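Local coordinates for protein MgGH51 (Meripilus giganteus, PDB 6ZPV) that hydrolyses alpha-L-arabinofuranosidic bonds as a fungal GH51 alpha-L-arabinofuranosidase, probably releasing terminal arabinose from plant cell-wall polysaccharides, at residues L37-N49 / R254-G268. Residues are numbered along the deposited sequence; the frame is centred on the assembly and turned at random.
Sequences LLQNRAFQQVTPN and RPGRVGDWGYVNTDG
Q44 reaches into the backbone of 254-268 and uses its amide nitrogen as a donor to two carbonyls. The bond from NE2 to T266 O is fairly straight, at 3.0 Å; that to R254 O, at 2.9 Å, is bent and weak. An extended chain beyond CG (chi1 -75°) carries the amide there, and glutamine suits the buried place because one NH2 group can serve two backbone acceptors. G256, at positive phi, lies where a CB would run into Q44 NE2, which favours glycine. The other branch, OE1, rests against T266 CG2 at 3.4 Å. Q44 and Q45 are the central residues of a type II beta turn, F43 to V46, set against a two-stranded antiparallel hairpin (257-258 and 264-265) of the alpha-L-arabinofuranosidase 1 domain. Q45 bends back at chi2 (-62°), bringing NE2 to G256 O at 3.0 Å and P255 O at 3.4 Å, both weak bonds. Branched V264 packs CG1 against Q44 O and CG2 against Q45 CB. Farther along, the extended R41 chain crosses T266 at about a right angle; a water in the guanidinium plane links R41 NH2 to T266 O, while E36 takes NH1 in a salt bridge. T266 OG1 closes an ST turn by accepting from G268 N, and also bonds D30.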
ATOM      1  N   LEU A  37      -5.703  15.411   0.178  1.00 10.82           N
ATOM      2  CA  LEU A  37      -4.943  16.135   1.204  1.00 11.51           C
ATOM      3  C   LEU A  37      -5.748  16.472   2.443  1.00 11.28           C
ATOM      4  O   LEU A  37      -5.117  16.806   3.480  1.00 11.90           O
ATOM      5  CB  LEU A  37      -4.418  17.450   0.568  1.00 11.81           C
ATOM      6  CG  LEU A  37      -3.432  17.221  -0.551  1.00 12.11           C
ATOM      7  CD1 LEU A  37      -3.119  18.499  -1.303  1.00 12.78           C
ATOM      8  CD2 LEU A  37      -2.162  16.569  -0.038  1.00 14.17           C
ATOM      9  N   LEU A  38      -7.066  16.458   2.381  1.00 10.89           N
ATOM     10  CA  LEU A  38      -7.892  16.813   3.520  1.00 11.50           C
ATOM     11  C   LEU A  38      -8.228  15.569   4.348  1.00 10.91           C
ATOM     12  O   LEU A  38      -8.694  14.578   3.781  1.00 11.89           O
ATOM     13  CB  LEU A  38      -9.183  17.515   3.118  1.00 11.55           C
ATOM     14  CG  LEU A  38      -9.015  18.682   2.157  1.00 11.23           C
ATOM     15  CD1 LEU A  38     -10.342  19.334   1.876  1.00 12.30           C
ATOM     16  CD2 LEU A  38      -8.029  19.708   2.671  1.00 11.79           C
ATOM     17  N   GLN A  39      -8.015  15.616   5.638  1.00 11.28           N
ATOM     18  CA  GLN A  39      -8.337  14.515   6.557  1.00 11.29           C
ATOM     19  C   GLN A  39      -9.800  14.686   6.997  1.00 11.32           C
ATOM     20  O   GLN A  39     -10.260  15.790   7.213  1.00 11.85           O
ATOM     21  CB  GLN A  39      -7.350  14.451   7.702  1.00 11.68           C
ATOM     22  CG  GLN A  39      -7.639  13.365   8.689  1.00 13.12           C
ATOM     23  CD  GLN A  39      -6.580  13.147   9.740  1.00 14.66           C
ATOM     24  OE1 GLN A  39      -5.658  14.029   9.982  1.00 16.68           O
ATOM     25  NE2 GLN A  39      -6.686  12.075  10.438  1.00 15.31           N
ATOM     26  N   ASN A  40     -10.519  13.582   7.134  1.00 11.49           N
ATOM     27  CA  ASN A  40     -11.920  13.646   7.572  1.00 11.71           C
ATOM     28  C   ASN A  40     -12.716  14.563   6.614  1.00 11.39           C
ATOM     29  O   ASN A  40     -13.493  15.445   7.055  1.00 11.37           O
ATOM     30  CB  ASN A  40     -12.018  14.075   9.049  1.00 12.55           C
ATOM     31  CG  ASN A  40     -13.416  14.037   9.629  1.00 11.70           C
ATOM     32  OD1 ASN A  40     -14.278  13.255   9.161  1.00 12.10           O
ATOM     33  ND2 ASN A  40     -13.632  14.818  10.703  1.00 12.73           N
ATOM     34  N   ARG A  41     -12.517  14.359   5.322  1.00 10.77           N
ATOM     35  CA  ARG A  41     -12.990  15.294   4.295  1.00 11.05           C
ATOM     36  C   ARG A  41     -14.503  15.380   4.174  1.00 11.05           C
ATOM     37  O   ARG A  41     -15.031  16.380   3.692  1.00 11.53           O
ATOM     38  CB  ARG A  41     -12.386  14.957   2.948  1.00 11.14           C
ATOM     39  CG  ARG A  41     -12.917  13.687   2.284  1.00 11.33           C
ATOM     40  CD  ARG A  41     -12.245  13.408   0.950  1.00 10.66           C
ATOM     41  NE  ARG A  41     -12.727  12.204   0.355  1.00 10.93           N
ATOM     42  CZ  ARG A  41     -12.214  11.615  -0.712  1.00 10.95           C
ATOM     43  NH1 ARG A  41     -11.221  12.183  -1.388  1.00 11.20           N
ATOM     44  NH2 ARG A  41     -12.690  10.454  -1.153  1.00 11.14           N
ATOM     45  N   ALA A  42     -15.189  14.301   4.551  1.00 10.97           N
ATOM     46  CA  ALA A  42     -16.647  14.216   4.346  1.00 11.31           C
ATOM     47  C   ALA A  42     -17.339  13.683   5.588  1.00 11.34           C
ATOM     48  O   ALA A  42     -18.504  13.268   5.519  1.00 11.16           O
ATOM     49  CB  ALA A  42     -16.952  13.367   3.133  1.00 11.01           C
ATOM     50  N   PHE A  43     -16.687  13.758   6.748  1.00 11.08           N
ATOM     51  CA  PHE A  43     -17.311  13.429   8.038  1.00 11.02           C
ATOM     52  C   PHE A  43     -17.851  11.994   7.988  1.00 11.62           C
ATOM     53  O   PHE A  43     -18.869  11.677   8.624  1.00 11.68           O
ATOM     54  CB  PHE A  43     -18.389  14.456   8.404  1.00 12.30           C
ATOM     55  CG  PHE A  43     -17.836  15.866   8.270  1.00 12.56           C
ATOM     56  CD1 PHE A  43     -16.952  16.391   9.177  1.00 13.50           C
ATOM     57  CD2 PHE A  43     -18.094  16.602   7.128  1.00 12.29           C
ATOM     58  CE1 PHE A  43     -16.326  17.610   8.944  1.00 14.54           C
ATOM     59  CE2 PHE A  43     -17.470  17.801   6.897  1.00 14.52           C
ATOM     60  CZ  PHE A  43     -16.594  18.298   7.783  1.00 15.24           C
ATOM     61  N   GLN A  44     -17.147  11.098   7.301  1.00 10.97           N
ATOM     62  CA  GLN A  44     -17.676   9.745   7.189  1.00 10.72           C
ATOM     63  C   GLN A  44     -17.458   8.972   8.496  1.00 11.74           C
ATOM     64  O   GLN A  44     -16.387   9.007   9.118  1.00 11.69           O
ATOM     65  CB  GLN A  44     -16.920   8.977   6.096  1.00 10.71           C
ATOM     66  CG  GLN A  44     -17.337   9.426   4.697  1.00 10.82           C
ATOM     67  CD  GLN A  44     -16.288   9.046   3.648  1.00 10.51           C
ATOM     68  OE1 GLN A  44     -15.163   9.591   3.673  1.00 11.32           O
ATOM     69  NE2 GLN A  44     -16.598   8.101   2.743  1.00 10.89           N
ATOM     70  N   GLN A  45     -18.522   8.275   8.892  1.00 11.32           N
ATOM     71  CA  GLN A  45     -18.454   7.303  10.011  1.00 12.24           C
ATOM     72  C   GLN A  45     -18.046   7.949  11.318  1.00 13.09           C
ATOM     73  O   GLN A  45     -17.397   7.280  12.146  1.00 16.70           O
ATOM     74  CB  GLN A  45     -17.551   6.109   9.655  1.00 13.27           C
ATOM     75  CG  GLN A  45     -17.953   5.383   8.372  1.00 12.77           C
ATOM     76  CD  GLN A  45     -19.310   4.744   8.378  1.00 14.36           C
ATOM     77  OE1 GLN A  45     -19.934   4.552   9.433  1.00 17.84           O
ATOM     78  NE2 GLN A  45     -19.788   4.396   7.214  1.00 15.43           N
ATOM     79  N   VAL A  46     -18.442   9.201  11.518  1.00 12.38           N
ATOM     80  CA  VAL A  46     -18.260   9.850  12.827  1.00 13.10           C
ATOM     81  C   VAL A  46     -19.630  10.165  13.423  1.00 13.39           C
ATOM     82  O   VAL A  46     -20.643  10.172  12.723  1.00 14.40           O
ATOM     83  CB  VAL A  46     -17.418  11.146  12.729  1.00 14.34           C
ATOM     84  CG1 VAL A  46     -16.037  10.813  12.178  1.00 15.25           C
ATOM     85  CG2 VAL A  46     -18.098  12.209  11.876  1.00 13.96           C
ATOM     86  N   THR A  47     -19.649  10.420  14.734  1.00 14.55           N
ATOM     87  CA  THR A  47     -20.890  10.679  15.489  1.00 15.20           C
ATOM     88  C   THR A  47     -21.130  12.179  15.532  1.00 14.15           C
ATOM     89  O   THR A  47     -20.297  12.972  16.025  1.00 15.63           O
ATOM     90  CB  THR A  47     -20.766  10.102  16.896  1.00 16.65           C
ATOM     91  OG1 THR A  47     -20.506   8.718  16.809  1.00 20.69           O
ATOM     92  CG2 THR A  47     -22.009  10.385  17.706  1.00 18.70           C
ATOM     93  N   PRO A  48     -22.287  12.666  15.023  1.00 15.13           N
ATOM     94  CA  PRO A  48     -22.590  14.100  15.086  1.00 15.78           C
ATOM     95  C   PRO A  48     -22.473  14.687  16.475  1.00 15.41           C
ATOM     96  O   PRO A  48     -22.719  14.012  17.468  1.00 16.77           O
ATOM     97  CB  PRO A  48     -24.015  14.143  14.547  1.00 17.87           C
ATOM     98  CG  PRO A  48     -24.179  12.942  13.690  1.00 20.05           C
ATOM     99  CD  PRO A  48     -23.327  11.893  14.311  1.00 16.46           C
ATOM    100  N   ASN A  49     -22.121  15.977  16.482  1.00 15.54           N
ATOM    101  CA  ASN A  49     -22.149  16.759  17.723  1.00 17.45           C
ATOM    102  C   ASN A  49     -21.147  16.238  18.760  1.00 16.35           C
ATOM    103  O   ASN A  49     -21.397  16.287  19.980  1.00 21.95           O
ATOM    104  CB  ASN A  49     -23.576  16.897  18.276  1.00 19.15           C
ATOM    105  CG  ASN A  49     -24.497  17.584  17.270  1.00 20.97           C
ATOM    106  OD1 ASN A  49     -24.245  18.757  16.879  1.00 25.27           O
ATOM    107  ND2 ASN A  49     -25.442  16.830  16.721  1.00 25.55           N
ATOM    108  N   ARG A 254     -19.892   6.844  -1.876  1.00 10.65           N
ATOM    109  CA  ARG A 254     -18.964   5.966  -1.130  1.00 10.60           C
ATOM    110  C   ARG A 254     -19.104   6.286   0.369  1.00 10.33           C
ATOM    111  O   ARG A 254     -18.643   7.337   0.822  1.00 10.60           O
ATOM    112  CB  ARG A 254     -17.543   6.123  -1.602  1.00 10.91           C
ATOM    113  CG  ARG A 254     -17.344   5.816  -3.097  1.00 10.99           C
ATOM    114  CD  ARG A 254     -15.887   5.844  -3.474  1.00 10.29           C
ATOM    115  NE  ARG A 254     -15.687   5.823  -4.925  1.00 10.52           N
ATOM    116  CZ  ARG A 254     -14.487   5.764  -5.518  1.00 10.22           C
ATOM    117  NH1 ARG A 254     -13.385   5.567  -4.773  1.00 10.55           N
ATOM    118  NH2 ARG A 254     -14.369   5.908  -6.831  1.00 11.05           N
ATOM    119  N   PRO A 255     -19.754   5.406   1.167  1.00 10.40           N
ATOM    120  CA  PRO A 255     -20.004   5.748   2.561  1.00 10.72           C
ATOM    121  C   PRO A 255     -18.794   5.726   3.451  1.00 11.39           C
ATOM    122  O   PRO A 255     -18.831   6.301   4.571  1.00 10.90           O
ATOM    123  CB  PRO A 255     -21.050   4.700   2.994  1.00 11.86           C
ATOM    124  CG  PRO A 255     -20.740   3.499   2.086  1.00 11.85           C
ATOM    125  CD  PRO A 255     -20.433   4.167   0.779  1.00 11.05           C
ATOM    126  N   GLY A 256     -17.713   5.068   3.033  1.00 10.26           N
ATOM    127  CA  GLY A 256     -16.582   4.840   3.901  1.00 10.41           C
ATOM    128  C   GLY A 256     -16.842   3.747   4.903  1.00 10.59           C
ATOM    129  O   GLY A 256     -17.995   3.288   5.028  1.00 11.34           O
ATOM    130  N   ARG A 257     -15.816   3.359   5.679  1.00 10.96           N
ATOM    131  CA  ARG A 257     -15.973   2.315   6.679  1.00 10.55           C
ATOM    132  C   ARG A 257     -14.889   2.517   7.713  1.00 11.42           C
ATOM    133  O   ARG A 257     -13.777   2.989   7.412  1.00 12.11           O
ATOM    134  CB  ARG A 257     -15.895   0.898   6.071  1.00 10.89           C
ATOM    135  CG  ARG A 257     -14.668   0.609   5.212  1.00 10.27           C
ATOM    136  CD  ARG A 257     -14.635  -0.834   4.755  1.00 10.50           C
ATOM    137  NE  ARG A 257     -14.263  -1.767   5.815  1.00 10.39           N
ATOM    138  CZ  ARG A 257     -13.054  -2.233   6.032  1.00 10.09           C
ATOM    139  NH1 ARG A 257     -11.988  -1.815   5.358  1.00 10.63           N
ATOM    140  NH2 ARG A 257     -12.890  -3.146   6.978  1.00 10.90           N
ATOM    141  N   VAL A 258     -15.181   2.074   8.922  1.00 11.70           N
ATOM    142  CA  VAL A 258     -14.163   1.943   9.962  1.00 12.57           C
ATOM    143  C   VAL A 258     -13.304   0.744   9.629  1.00 11.35           C
ATOM    144  O   VAL A 258     -13.824  -0.358   9.528  1.00 12.30           O
ATOM    145  CB  VAL A 258     -14.793   1.842  11.347  1.00 13.46           C
ATOM    146  CG1 VAL A 258     -13.703   1.643  12.398  1.00 15.68           C
ATOM    147  CG2 VAL A 258     -15.652   3.097  11.655  1.00 17.02           C
ATOM    148  N   GLY A 259     -12.006   0.980   9.437  1.00 12.41           N
ATOM    149  CA  GLY A 259     -11.076  -0.095   9.139  1.00 12.51           C
ATOM    150  C   GLY A 259     -10.560  -0.762  10.410  1.00 12.74           C
ATOM    151  O   GLY A 259     -11.109  -0.574  11.495  1.00 14.84           O
ATOM    152  N   ASP A 260      -9.500  -1.528  10.252  1.00 12.75           N
ATOM    153  CA  ASP A 260      -9.035  -2.380  11.340  1.00 13.92           C
ATOM    154  C   ASP A 260      -7.808  -1.819  12.061  1.00 13.69           C
ATOM    155  O   ASP A 260      -7.213  -2.542  12.835  1.00 18.04           O
ATOM    156  CB  ASP A 260      -9.002  -3.794  10.704  1.00 18.25           C
ATOM    157  CG  ASP A 260     -10.500  -4.274  10.200  1.00 18.91           C
ATOM    158  OD1 ASP A 260     -11.473  -4.310  11.167  1.00 17.74           O
ATOM    159  OD2 ASP A 260     -10.800  -4.431   8.859  1.00 13.80           O
ATOM    160  N   TRP A 261      -7.514  -0.533  11.852  1.00 12.20           N
ATOM    161  CA  TRP A 261      -6.296   0.120  12.363  1.00 12.90           C
ATOM    162  C   TRP A 261      -6.592   1.431  13.075  1.00 13.47           C
ATOM    163  O   TRP A 261      -5.693   2.252  13.238  1.00 14.47           O
ATOM    164  CB  TRP A 261      -5.241   0.225  11.230  1.00 12.59           C
ATOM    165  CG  TRP A 261      -4.839  -1.125  10.735  1.00 11.81           C
ATOM    166  CD1 TRP A 261      -5.177  -1.712   9.575  1.00 12.20           C
ATOM    167  CD2 TRP A 261      -4.078  -2.106  11.483  1.00 11.64           C
ATOM    168  NE1 TRP A 261      -4.662  -2.967   9.510  1.00 11.43           N
ATOM    169  CE2 TRP A 261      -3.988  -3.246  10.664  1.00 11.87           C
ATOM    170  CE3 TRP A 261      -3.435  -2.104  12.725  1.00 13.30           C
ATOM    171  CZ2 TRP A 261      -3.288  -4.386  11.039  1.00 12.81           C
ATOM    172  CZ3 TRP A 261      -2.732  -3.243  13.104  1.00 14.23           C
ATOM    173  CH2 TRP A 261      -2.662  -4.377  12.254  1.00 13.89           C
ATOM    174  N   GLY A 262      -7.835   1.587  13.543  1.00 13.15           N
ATOM    175  CA  GLY A 262      -8.215   2.690  14.422  1.00 14.41           C
ATOM    176  C   GLY A 262      -8.764   3.910  13.743  1.00 13.73           C
ATOM    177  O   GLY A 262      -9.128   4.855  14.420  1.00 16.93           O
ATOM    178  N   TYR A 263      -8.860   3.925  12.412  1.00 12.46           N
ATOM    179  CA  TYR A 263      -9.321   5.117  11.680  1.00 12.26           C
ATOM    180  C   TYR A 263     -10.331   4.783  10.595  1.00 11.82           C
ATOM    181  O   TYR A 263     -10.405   3.675  10.041  1.00 11.67           O
ATOM    182  CB  TYR A 263      -8.128   5.936  11.148  1.00 12.79           C
ATOM    183  CG  TYR A 263      -7.184   5.212  10.229  1.00 11.41           C
ATOM    184  CD1 TYR A 263      -7.385   5.189   8.852  1.00 11.30           C
ATOM    185  CD2 TYR A 263      -6.065   4.577  10.708  1.00 11.87           C
ATOM    186  CE1 TYR A 263      -6.497   4.553   7.988  1.00 11.41           C
ATOM    187  CE2 TYR A 263      -5.179   3.908   9.890  1.00 11.26           C
ATOM    188  CZ  TYR A 263      -5.399   3.885   8.532  1.00 11.04           C
ATOM    189  OH  TYR A 263      -4.464   3.252   7.743  1.00 11.48           O
ATOM    190  N   VAL A 264     -11.097   5.808  10.265  1.00 12.39           N
ATOM    191  CA  VAL A 264     -12.037   5.748   9.138  1.00 11.81           C
ATOM    192  C   VAL A 264     -11.292   5.699   7.812  1.00 11.05           C
ATOM    193  O   VAL A 264     -10.386   6.502   7.582  1.00 12.19           O
ATOM    194  CB  VAL A 264     -13.012   6.936   9.178  1.00 11.88           C
ATOM    195  CG1 VAL A 264     -13.905   6.966   7.979  1.00 12.55           C
ATOM    196  CG2 VAL A 264     -13.822   6.903  10.461  1.00 15.11           C
ATOM    197  N   ASN A 265     -11.727   4.789   6.944  1.00  9.98           N
ATOM    198  CA  ASN A 265     -11.339   4.797   5.540  1.00 10.07           C
ATOM    199  C   ASN A 265     -12.429   5.495   4.739  1.00 10.11           C
ATOM    200  O   ASN A 265     -13.594   5.175   4.836  1.00 10.84           O
ATOM    201  CB  ASN A 265     -11.172   3.375   5.020  1.00 10.52           C
ATOM    202  CG  ASN A 265     -10.024   2.560   5.524  1.00 10.29           C
ATOM    203  OD1 ASN A 265      -9.637   1.592   4.828  1.00 11.22           O
ATOM    204  ND2 ASN A 265      -9.465   2.846   6.696  1.00 11.44           N
ATOM    205  N   THR A 266     -11.997   6.433   3.875  1.00 10.24           N
ATOM    206  CA  THR A 266     -12.939   7.112   2.980  1.00 10.27           C
ATOM    207  C   THR A 266     -13.453   6.179   1.875  1.00  9.93           C
ATOM    208  O   THR A 266     -14.522   6.470   1.309  1.00 10.49           O
ATOM    209  CB  THR A 266     -12.306   8.320   2.318  1.00 10.70           C
ATOM    210  OG1 THR A 266     -11.274   7.924   1.381  1.00 10.68           O
ATOM    211  CG2 THR A 266     -11.790   9.360   3.291  1.00 10.59           C
ATOM    212  N   ASP A 267     -12.663   5.160   1.533  1.00 10.19           N
ATOM    213  CA  ASP A 267     -12.864   4.334   0.327  1.00 10.03           C
ATOM    214  C   ASP A 267     -12.713   5.163  -0.943  1.00  9.90           C
ATOM    215  O   ASP A 267     -13.110   4.681  -2.027  1.00 10.51           O
ATOM    216  CB  ASP A 267     -14.124   3.484   0.417  1.00 10.52           C
ATOM    217  CG  ASP A 267     -13.972   2.248   1.309  1.00 10.62           C
ATOM    218  OD1 ASP A 267     -12.801   1.805   1.482  1.00 11.23           O
ATOM    219  OD2 ASP A 267     -15.015   1.729   1.753  1.00 11.49           O
ATOM    220  N   GLY A 268     -12.086   6.350  -0.859  1.00 10.08           N
ATOM    221  CA  GLY A 268     -11.673   7.055  -2.055  1.00 10.21           C
ATOM    222  C   GLY A 268     -10.637   6.295  -2.845  1.00  9.56           C
ATOM    223  O   GLY A 268     -10.595   6.425  -4.069  1.00 10.41           O
TER
HETATM  224  O   HOH W   1     -14.634   8.302  -0.931  1.00 10.97           O